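Local coordinates for short chain dehydrogenase (Rhodopseudomonas palustris, PDB 3H7A), which probably catalyses a nicotinamide-cofactor-dependent oxidation or reduction of an unidentified substrate, as a member of the short-chain dehydrogenase family with a Rossmann fold, at residues T9-G14 against T72-A77; I23-A28 against V48-A53; G31-A36 against G55-A60. All blocks are in the same frame, centred on the assembly; numbering follows the deposited sequence.

Interaction 1: T9-G14 against T72-A77; sequences TVAVIG and TAFLNA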
loop_
_atom_site.group_PDB
_atom_site.type_symbol
_atom_site.label_atom_id
_atom_site.label_comp_id
_atom_site.label_asym_id
_atom_site.label_seq_id
_atom_site.Cartn_x
_atom_site.Cartn_y
_atom_site.Cartn_z
ATOM N N THR B 9 -20.370 17.173 23.511
ATOM C CA THR B 9 -21.171 16.308 22.639
ATOM C C THR B 9 -20.319 15.433 21.720
ATOM O O THR B 9 -19.183 15.783 21.397
ATOM C CB THR B 9 -22.178 17.091 21.777
ATOM O OG1 THR B 9 -21.511 18.183 21.134
ATOM C CG2 THR B 9 -23.309 17.625 22.634
ATOM N N VAL B 10 -20.891 14.289 21.343
ATOM C CA VAL B 10 -20.396 13.419 20.280
ATOM C C VAL B 10 -21.465 13.300 19.188
ATOM O O VAL B 10 -22.602 12.926 19.473
ATOM C CB VAL B 10 -20.062 11.989 20.811
ATOM C CG1 VAL B 10 -19.709 11.042 19.664
ATOM C CG2 VAL B 10 -18.930 12.042 21.786
ATOM N N ALA B 11 -21.113 13.622 17.944
ATOM C CA ALA B 11 -22.053 13.441 16.845
ATOM C C ALA B 11 -21.845 12.063 16.232
ATOM O O ALA B 11 -20.752 11.746 15.785
ATOM C CB ALA B 11 -21.870 14.518 15.810
ATOM N N VAL B 12 -22.880 11.228 16.249
ATOM C CA VAL B 12 -22.813 9.938 15.569
ATOM C C VAL B 12 -23.679 10.064 14.316
ATOM O O VAL B 12 -24.917 10.043 14.388
ATOM C CB VAL B 12 -23.262 8.755 16.470
ATOM C CG1 VAL B 12 -23.283 7.447 15.686
ATOM C CG2 VAL B 12 -22.347 8.616 17.666
ATOM N N ILE B 13 -23.025 10.278 13.176
ATOM C CA ILE B 13 -23.732 10.401 11.909
ATOM C C ILE B 13 -23.856 9.002 11.321
ATOM O O ILE B 13 -22.892 8.445 10.808
ATOM C CB ILE B 13 -23.057 11.427 10.953
ATOM C CG1 ILE B 13 -23.187 12.839 11.538
ATOM C CG2 ILE B 13 -23.708 11.388 9.573
ATOM C CD1 ILE B 13 -22.110 13.808 11.111
ATOM N N GLY B 14 -25.049 8.421 11.459
ATOM C CA GLY B 14 -25.305 7.051 11.024
ATOM C C GLY B 14 -25.499 6.130 12.212
ATOM O O GLY B 14 -24.764 5.142 12.383
ATOM N N THR B 72 -24.923 20.222 8.338
ATOM C CA THR B 72 -24.465 21.450 8.972
ATOM C C THR B 72 -25.353 21.813 10.175
ATOM O O THR B 72 -24.846 22.201 11.232
ATOM C CB THR B 72 -24.394 22.571 7.924
ATOM O OG1 THR B 72 -23.674 22.081 6.787
ATOM C CG2 THR B 72 -23.684 23.817 8.453
ATOM N N ALA B 73 -26.665 21.652 10.029
ATOM C CA ALA B 73 -27.600 22.003 11.093
ATOM C C ALA B 73 -27.509 21.023 12.243
ATOM O O ALA B 73 -27.609 21.427 13.393
ATOM C CB ALA B 73 -29.040 22.086 10.566
ATOM N N PHE B 74 -27.315 19.745 11.923
ATOM C CA PHE B 74 -27.087 18.696 12.930
ATOM C C PHE B 74 -25.833 18.961 13.802
ATOM O O PHE B 74 -25.870 18.827 15.035
ATOM C CB PHE B 74 -27.007 17.338 12.208
ATOM C CG PHE B 74 -26.782 16.145 13.109
ATOM C CD1 PHE B 74 -27.863 15.487 13.704
ATOM C CD2 PHE B 74 -25.495 15.633 13.310
ATOM C CE1 PHE B 74 -27.656 14.370 14.502
ATOM C CE2 PHE B 74 -25.283 14.522 14.116
ATOM C CZ PHE B 74 -26.364 13.885 14.709
ATOM N N LEU B 75 -24.736 19.357 13.156
ATOM C CA LEU B 75 -23.475 19.599 13.845
ATOM C C LEU B 75 -23.474 20.902 14.622
ATOM O O LEU B 75 -22.980 20.944 15.752
ATOM C CB LEU B 75 -22.303 19.551 12.856
ATOM C CG LEU B 75 -22.044 18.169 12.239
ATOM C CD1 LEU B 75 -21.024 18.231 11.126
ATOM C CD2 LEU B 75 -21.618 17.188 13.302
ATOM N N ASN B 76 -24.020 21.958 14.016
ATOM C CA ASN B 76 -24.231 23.229 14.704
ATOM C C ASN B 76 -25.101 23.058 15.954
ATOM O O ASN B 76 -24.789 23.622 17.004
ATOM C CB ASN B 76 -24.882 24.246 13.772
ATOM C CG ASN B 76 -23.904 24.871 12.805
ATOM O OD1 ASN B 76 -22.688 24.775 12.974
ATOM N ND2 ASN B 76 -24.435 25.526 11.774
ATOM N N ALA B 77 -26.175 22.275 15.833
ATOM C CA ALA B 77 -27.045 21.928 16.967
ATOM C C ALA B 77 -26.292 21.204 18.073
ATOM O O ALA B 77 -26.466 21.531 19.254
ATOM C CB ALA B 77 -28.233 21.099 16.500
#

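Interaction 2: I23-A28 against V48-A53; sequences IAKKFA and VAEIEA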
loop_
_atom_site.group_PDB
_atom_site.type_symbol
_atom_site.label_atom_id
_atom_site.label_comp_id
_atom_site.label_asym_id
_atom_site.label_seq_id
_atom_site.Cartn_x
_atom_site.Cartn_y
_atom_site.Cartn_z
ATOM N N ILE B 23 -21.896 2.449 19.045
ATOM C CA ILE B 23 -21.012 3.604 19.185
ATOM C C ILE B 23 -21.672 4.641 20.099
ATOM O O ILE B 23 -21.032 5.161 21.013
ATOM C CB ILE B 23 -20.652 4.236 17.815
ATOM C CG1 ILE B 23 -19.785 3.282 16.985
ATOM C CG2 ILE B 23 -19.927 5.532 18.019
ATOM C CD1 ILE B 23 -19.665 3.688 15.514
ATOM N N ALA B 24 -22.958 4.903 19.861
ATOM C CA ALA B 24 -23.730 5.859 20.652
ATOM C C ALA B 24 -23.792 5.405 22.111
ATOM O O ALA B 24 -23.491 6.195 23.003
ATOM C CB ALA B 24 -25.129 6.035 20.064
ATOM N N LYS B 25 -24.122 4.127 22.334
ATOM C CA LYS B 25 -24.127 3.518 23.678
ATOM C C LYS B 25 -22.798 3.710 24.403
ATOM O O LYS B 25 -22.789 4.067 25.572
ATOM C CB LYS B 25 -24.461 2.011 23.631
ATOM C CG LYS B 25 -25.918 1.641 23.310
ATOM C CD LYS B 25 -26.142 0.113 23.448
ATOM C CE LYS B 25 -27.238 -0.379 22.507
ATOM N NZ LYS B 25 -27.614 -1.824 22.686
ATOM N N LYS B 26 -21.684 3.490 23.703
ATOM C CA LYS B 26 -20.342 3.597 24.300
ATOM C C LYS B 26 -19.973 5.017 24.714
ATOM O O LYS B 26 -19.527 5.238 25.840
ATOM C CB LYS B 26 -19.262 3.010 23.361
ATOM C CG LYS B 26 -17.811 3.073 23.885
ATOM C CD LYS B 26 -17.646 2.453 25.283
ATOM C CE LYS B 26 -16.264 1.858 25.462
ATOM N NZ LYS B 26 -15.802 1.912 26.873
ATOM N N PHE B 27 -20.155 5.975 23.812
ATOM C CA PHE B 27 -19.801 7.346 24.130
ATOM C C PHE B 27 -20.733 7.975 25.158
ATOM O O PHE B 27 -20.288 8.803 25.954
ATOM C CB PHE B 27 -19.642 8.183 22.864
ATOM C CG PHE B 27 -18.344 7.917 22.155
ATOM C CD1 PHE B 27 -17.220 8.707 22.414
ATOM C CD2 PHE B 27 -18.224 6.842 21.276
ATOM C CE1 PHE B 27 -16.004 8.448 21.783
ATOM C CE2 PHE B 27 -17.019 6.572 20.642
ATOM C CZ PHE B 27 -15.904 7.378 20.888
ATOM N N ALA B 28 -22.000 7.545 25.170
ATOM C CA ALA B 28 -22.939 7.978 26.201
ATOM C C ALA B 28 -22.585 7.363 27.550
ATOM O O ALA B 28 -22.727 8.023 28.573
ATOM C CB ALA B 28 -24.367 7.650 25.820
ATOM N N VAL B 48 -32.627 5.546 22.403
ATOM C CA VAL B 48 -32.745 6.621 23.385
ATOM C C VAL B 48 -33.224 6.072 24.728
ATOM O O VAL B 48 -32.631 6.372 25.757
ATOM C CB VAL B 48 -33.663 7.753 22.882
ATOM C CG1 VAL B 48 -33.860 8.812 23.944
ATOM C CG2 VAL B 48 -33.073 8.385 21.639
ATOM N N ALA B 49 -34.263 5.236 24.692
ATOM C CA ALA B 49 -34.809 4.594 25.893
ATOM C C ALA B 49 -33.753 3.788 26.643
ATOM O O ALA B 49 -33.622 3.928 27.850
ATOM C CB ALA B 49 -35.994 3.712 25.533
ATOM N N GLU B 50 -32.996 2.976 25.908
ATOM C CA GLU B 50 -31.929 2.151 26.463
ATOM C C GLU B 50 -30.778 2.966 27.050
ATOM O O GLU B 50 -30.266 2.637 28.115
ATOM C CB GLU B 50 -31.392 1.212 25.381
ATOM C CG GLU B 50 -30.467 0.119 25.890
ATOM C CD GLU B 50 -30.030 -0.851 24.799
ATOM O OE1 GLU B 50 -30.467 -0.700 23.631
ATOM O OE2 GLU B 50 -29.242 -1.771 25.121
ATOM N N ILE B 51 -30.363 4.015 26.345
ATOM C CA ILE B 51 -29.279 4.875 26.817
ATOM C C ILE B 51 -29.702 5.671 28.067
ATOM O O ILE B 51 -28.959 5.725 29.053
ATOM C CB ILE B 51 -28.741 5.796 25.680
ATOM C CG1 ILE B 51 -27.903 4.981 24.680
ATOM C CG2 ILE B 51 -27.937 6.963 26.248
ATOM C CD1 ILE B 51 -27.317 5.812 23.523
ATOM N N GLU B 52 -30.908 6.242 28.034
ATOM C CA GLU B 52 -31.431 7.057 29.144
ATOM C C GLU B 52 -31.731 6.256 30.414
ATOM O O GLU B 52 -31.529 6.762 31.517
ATOM C CB GLU B 52 -32.668 7.859 28.719
ATOM C CG GLU B 52 -32.362 9.077 27.844
ATOM C CD GLU B 52 -33.617 9.792 27.341
ATOM O OE1 GLU B 52 -34.725 9.216 27.425
ATOM O OE2 GLU B 52 -33.491 10.930 26.838
ATOM N N ALA B 53 -32.198 5.013 30.254
ATOM C CA ALA B 53 -32.443 4.117 31.392
ATOM C C ALA B 53 -31.157 3.713 32.098
ATOM O O ALA B 53 -31.161 3.462 33.298
ATOM C CB ALA B 53 -33.225 2.875 30.959
#

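Interaction 3: G31-A36 against G55-A60; sequences GFTVFA and GGRIVA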
loop_
_atom_site.group_PDB
_atom_site.type_symbol
_atom_site.label_atom_id
_atom_site.label_comp_id
_atom_site.label_asym_id
_atom_site.label_seq_id
_atom_site.Cartn_x
_atom_site.Cartn_y
_atom_site.Cartn_z
ATOM N N GLY B 31 -19.991 9.287 29.296
ATOM C CA GLY B 31 -20.359 10.600 29.814
ATOM C C GLY B 31 -20.569 11.711 28.810
ATOM O O GLY B 31 -20.730 12.862 29.199
ATOM N N PHE B 32 -20.579 11.395 27.519
ATOM C CA PHE B 32 -20.846 12.426 26.517
ATOM C C PHE B 32 -22.346 12.513 26.248
ATOM O O PHE B 32 -23.060 11.528 26.434
ATOM C CB PHE B 32 -20.150 12.099 25.205
ATOM C CG PHE B 32 -18.657 12.255 25.229
ATOM C CD1 PHE B 32 -18.068 13.493 24.965
ATOM C CD2 PHE B 32 -17.837 11.158 25.452
ATOM C CE1 PHE B 32 -16.680 13.638 24.952
ATOM C CE2 PHE B 32 -16.436 11.287 25.449
ATOM C CZ PHE B 32 -15.862 12.529 25.189
ATOM N N THR B 33 -22.833 13.676 25.804
ATOM C CA THR B 33 -24.164 13.704 25.214
ATOM C C THR B 33 -24.027 13.303 23.754
ATOM O O THR B 33 -23.292 13.919 23.006
ATOM C CB THR B 33 -24.852 15.080 25.308
ATOM O OG1 THR B 33 -25.044 15.429 26.685
ATOM C CG2 THR B 33 -26.211 15.058 24.608
ATOM N N VAL B 34 -24.740 12.269 23.347
ATOM C CA VAL B 34 -24.657 11.830 21.968
ATOM C C VAL B 34 -25.780 12.455 21.153
ATOM O O VAL B 34 -26.933 12.423 21.547
ATOM C CB VAL B 34 -24.634 10.282 21.872
ATOM C CG1 VAL B 34 -24.725 9.808 20.406
ATOM C CG2 VAL B 34 -23.369 9.734 22.549
ATOM N N PHE B 35 -25.407 13.079 20.046
ATOM C CA PHE B 35 -26.332 13.465 19.003
ATOM C C PHE B 35 -26.323 12.352 17.983
ATOM O O PHE B 35 -25.320 12.112 17.318
ATOM C CB PHE B 35 -25.931 14.824 18.394
ATOM C CG PHE B 35 -26.534 15.992 19.127
ATOM C CD1 PHE B 35 -26.191 16.246 20.461
ATOM C CD2 PHE B 35 -27.495 16.797 18.515
ATOM C CE1 PHE B 35 -26.777 17.291 21.169
ATOM C CE2 PHE B 35 -28.083 17.859 19.211
ATOM C CZ PHE B 35 -27.719 18.105 20.537
ATOM N N ALA B 36 -27.442 11.651 17.892
ATOM C CA ALA B 36 -27.541 10.481 17.060
ATOM C C ALA B 36 -28.435 10.813 15.891
ATOM O O ALA B 36 -29.546 11.309 16.074
ATOM C CB ALA B 36 -28.120 9.329 17.873
ATOM N N GLY B 55 -28.712 5.790 32.427
ATOM C CA GLY B 55 -28.176 7.008 33.024
ATOM C C GLY B 55 -27.510 7.982 32.063
ATOM O O GLY B 55 -27.002 9.020 32.488
ATOM N N GLY B 56 -27.518 7.662 30.771
ATOM C CA GLY B 56 -26.840 8.485 29.762
ATOM C C GLY B 56 -27.705 9.531 29.084
ATOM O O GLY B 56 -28.928 9.503 29.203
ATOM N N ARG B 57 -27.057 10.447 28.359
ATOM C CA ARG B 57 -27.729 11.553 27.686
ATOM C C ARG B 57 -27.599 11.440 26.168
ATOM O O ARG B 57 -26.502 11.225 25.657
ATOM C CB ARG B 57 -27.168 12.889 28.170
ATOM C CG ARG B 57 -27.306 13.103 29.679
ATOM C CD ARG B 57 -26.394 14.195 30.174
ATOM N NE ARG B 57 -24.992 13.860 29.950
ATOM C CZ ARG B 57 -24.036 14.747 29.695
ATOM N NH1 ARG B 57 -22.799 14.334 29.500
ATOM N NH2 ARG B 57 -24.307 16.044 29.640
ATOM N N ILE B 58 -28.723 11.569 25.462
ATOM C CA ILE B 58 -28.765 11.438 24.002
ATOM C C ILE B 58 -29.866 12.309 23.400
ATOM O O ILE B 58 -30.959 12.392 23.956
ATOM C CB ILE B 58 -28.907 9.939 23.541
ATOM C CG1 ILE B 58 -28.992 9.820 22.007
ATOM C CG2 ILE B 58 -30.095 9.247 24.226
ATOM C CD1 ILE B 58 -29.159 8.399 21.480
ATOM N N VAL B 59 -29.545 12.984 22.291
ATOM C CA VAL B 59 -30.505 13.704 21.464
ATOM C C VAL B 59 -30.606 12.983 20.132
ATOM O O VAL B 59 -29.610 12.831 19.432
ATOM C CB VAL B 59 -30.070 15.162 21.232
ATOM C CG1 VAL B 59 -31.059 15.900 20.356
ATOM C CG2 VAL B 59 -29.900 15.881 22.562
ATOM N N ALA B 60 -31.809 12.521 19.799
ATOM C CA ALA B 60 -32.077 11.826 18.535
ATOM C C ALA B 60 -32.646 12.780 17.489
ATOM O O ALA B 60 -33.568 13.541 17.778
ATOM C CB ALA B 60 -33.040 10.686 18.771
HETATM O O HOH W 1 -24.200 10.298 28.463
#

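Interaction 1: T9-G14 against T72-A77
Ala11 and Ile13, alternate residues of the first strand, receive Phe74 and Leu75 from segment 72-77 of helix 68-81; the contact is almost wholly apolar, and no hydrogen bond spans the two segments. The tight part centres on the methyl of Ala11, whose CB touches Leu75 CD2 at 3.7 Å and Phe74 CE2 at 3.8 Å, so one small side chain meets two large ones. Ile13 extends this patch. Its CG1 lies beside the backbone N (chi1 -67°) and reaches Phe74 CE2 at 3.7 Å, while its CD1 approaches Leu75 CD2 at 4.1 Å. Ile13 and Phe74 run past one another in opposing senses, while Leu75 lies crosswise to Ile13. Phe74 carries CG anti to the backbone N (chi1 -180°), and its ring tip also brings CZ within 4.1 Å of Val12 O.

The solvent side of the helix is marked by the exposed Ala73. Thr72 and Asn76, partly exposed, turn instead to helix 104-132, where they touch Glu124 and Leu128 and where Asn76 OD1 is bonded to Arg127 NH2.

The axes of strand 9-13 and the 72-77 segment run nearly antiparallel, at 159° and 9.4 Å apart, as expected for a helix laid on a parallel sheet in a Rossmann fold. Leu75 and Ile13 also touch helix 104-132, through Ser125 and Ser121, and Phe74 packs on Phe35 of the adjoining strand 33-38. Val12 points away from 72-77, and its CG2 packs against Ile23 of helix 18-29, leaving strand 9-13 sandwiched between helical layers.

Interaction 2: I23-A28 against V48-A53
Ile51 projects from segment 48-53 of helix 45-53 against Ala24, Lys25 and Ala28, and nearly all the apolar contact depends on how its branches are set. CG1 stands anti to the carbonyl carbon, beside the backbone N, while CG2 is anti to that N. CG2 is aimed at Ala28 and meets its CB at 3.7 Å. The CG1-CD1 branch reaches mainly Ala24 and the backbone of Lys25: CD1, at the end of an extended chain, lies 3.8 Å from Lys25 N and 4.1 Å from Ala24 CB, and also grazes Ala28 CB. Two alanines one turn apart thus present small side chains to a single branched one.

Lys25 takes part in two ways. Its CG, anti to the carbonyl carbon (chi1 -72°), sits 4.1 Å from Ile51 CG1, and the chain then runs extended past that contact to carry the ammonium group to Glu50. Glu50 has CG anti to its own backbone N and is likewise extended beyond it. Lys25 NZ forms a salt bridge to Glu50 OE2 at 2.9 Å, with the donor 37° out of the carboxylate plane; a second bond, to Glu50 OE1 at 3.2 Å, is weak. The same NZ has another acidic partner in its own helix, Glu22.

The axes of the two segments run nearly parallel, inclined by 19° and 10.3 Å apart, as befits successive helices on one side of a Rossmann sheet. On the sheet side, Ala24 and Ala28 pack on Val34, and Ile51 on Ile58. Chemically the contact is divided: a buried hydrocarbon seam faces the sheet, while a charged pair lies at the more accessible side. Two carboxylates near one ammonium group would be expected to keep the lysine protonated.

Interaction 3: G31-A36 against G55-A60
Val34 O is approached by two donors from the edge strand: Val59 N bonds to it at 2.8 Å, nearly in line with the carbonyl (C=O...N 166°), and Ile58 CA makes a CA-H...O contact with it at 3.2 Å. The ladder continues on both sides, with Val34 N donating to Arg57 O at 3.1 Å and Ala36 N to Val59 O at 2.9 Å. These alternating bonds define the parallel pairing of Val34 with Ile58 and Phe35 with Val59, and Ala36 with Ala60 continues the register.

Before the first of these bonds a water replaces direct pairing, giving a hydrogen to Phe32 O and accepting one from Arg57 N. The Arg57 side chain, bent at chi3, folds back across Thr33, whose OG1 sits over one face of the guanidinium without bonding to it. NH1 makes a short but badly angled bond to Gly31 O, weak at 2.6 Å and 116°; its stronger partner is Arg6 O.

Side chains also meet on each face of the sheet. On one, Val59 lies beside Phe35, and its CB stands over the centre of the ring, 3.8 Å from the centroid and 8° off the normal, a CH-pi contact. On the other, Ala36 CB touches Ile58 CD1 at 3.9 Å.

This is the strand pairing of a beta-alpha-beta unit, with helix 45-53 as its crossover. The chemistry changes along it: straight backbone bonds and apolar cover hold the inner rungs, whereas at the start of the strands, next to a helix end closed by Gly31 in a Schellman motif, a bridging water and a guanidinium held chiefly by Arg6 O, with a weak bond to Gly31 O, take the place of direct strand pairing.

How the interactions relate
From the N terminus, strand 9-13 leads into helix 18-29, then strand 33-38, helix 45-53, strand 57-62 and helix 68-81. Interaction 1 joins the first and last of these, closing the widest loop, and both other contacts fall within it. Interactions 2 and 3 cross, because their segments alternate along the chain: helix pairs with helix and strand with strand, their centres about 6 Å apart. The two contacts meet at the helix-to-strand turns, where Phe32 N to Phe27 O and Gly56 N to Ile51 O are probable hydrogen bonds. Interaction 1 meets interaction 3 through the sheet, where strands 9-13 and 33-38 are neighbours, and meets interaction 2 where Val10 and Val12 pack on helix 18-29.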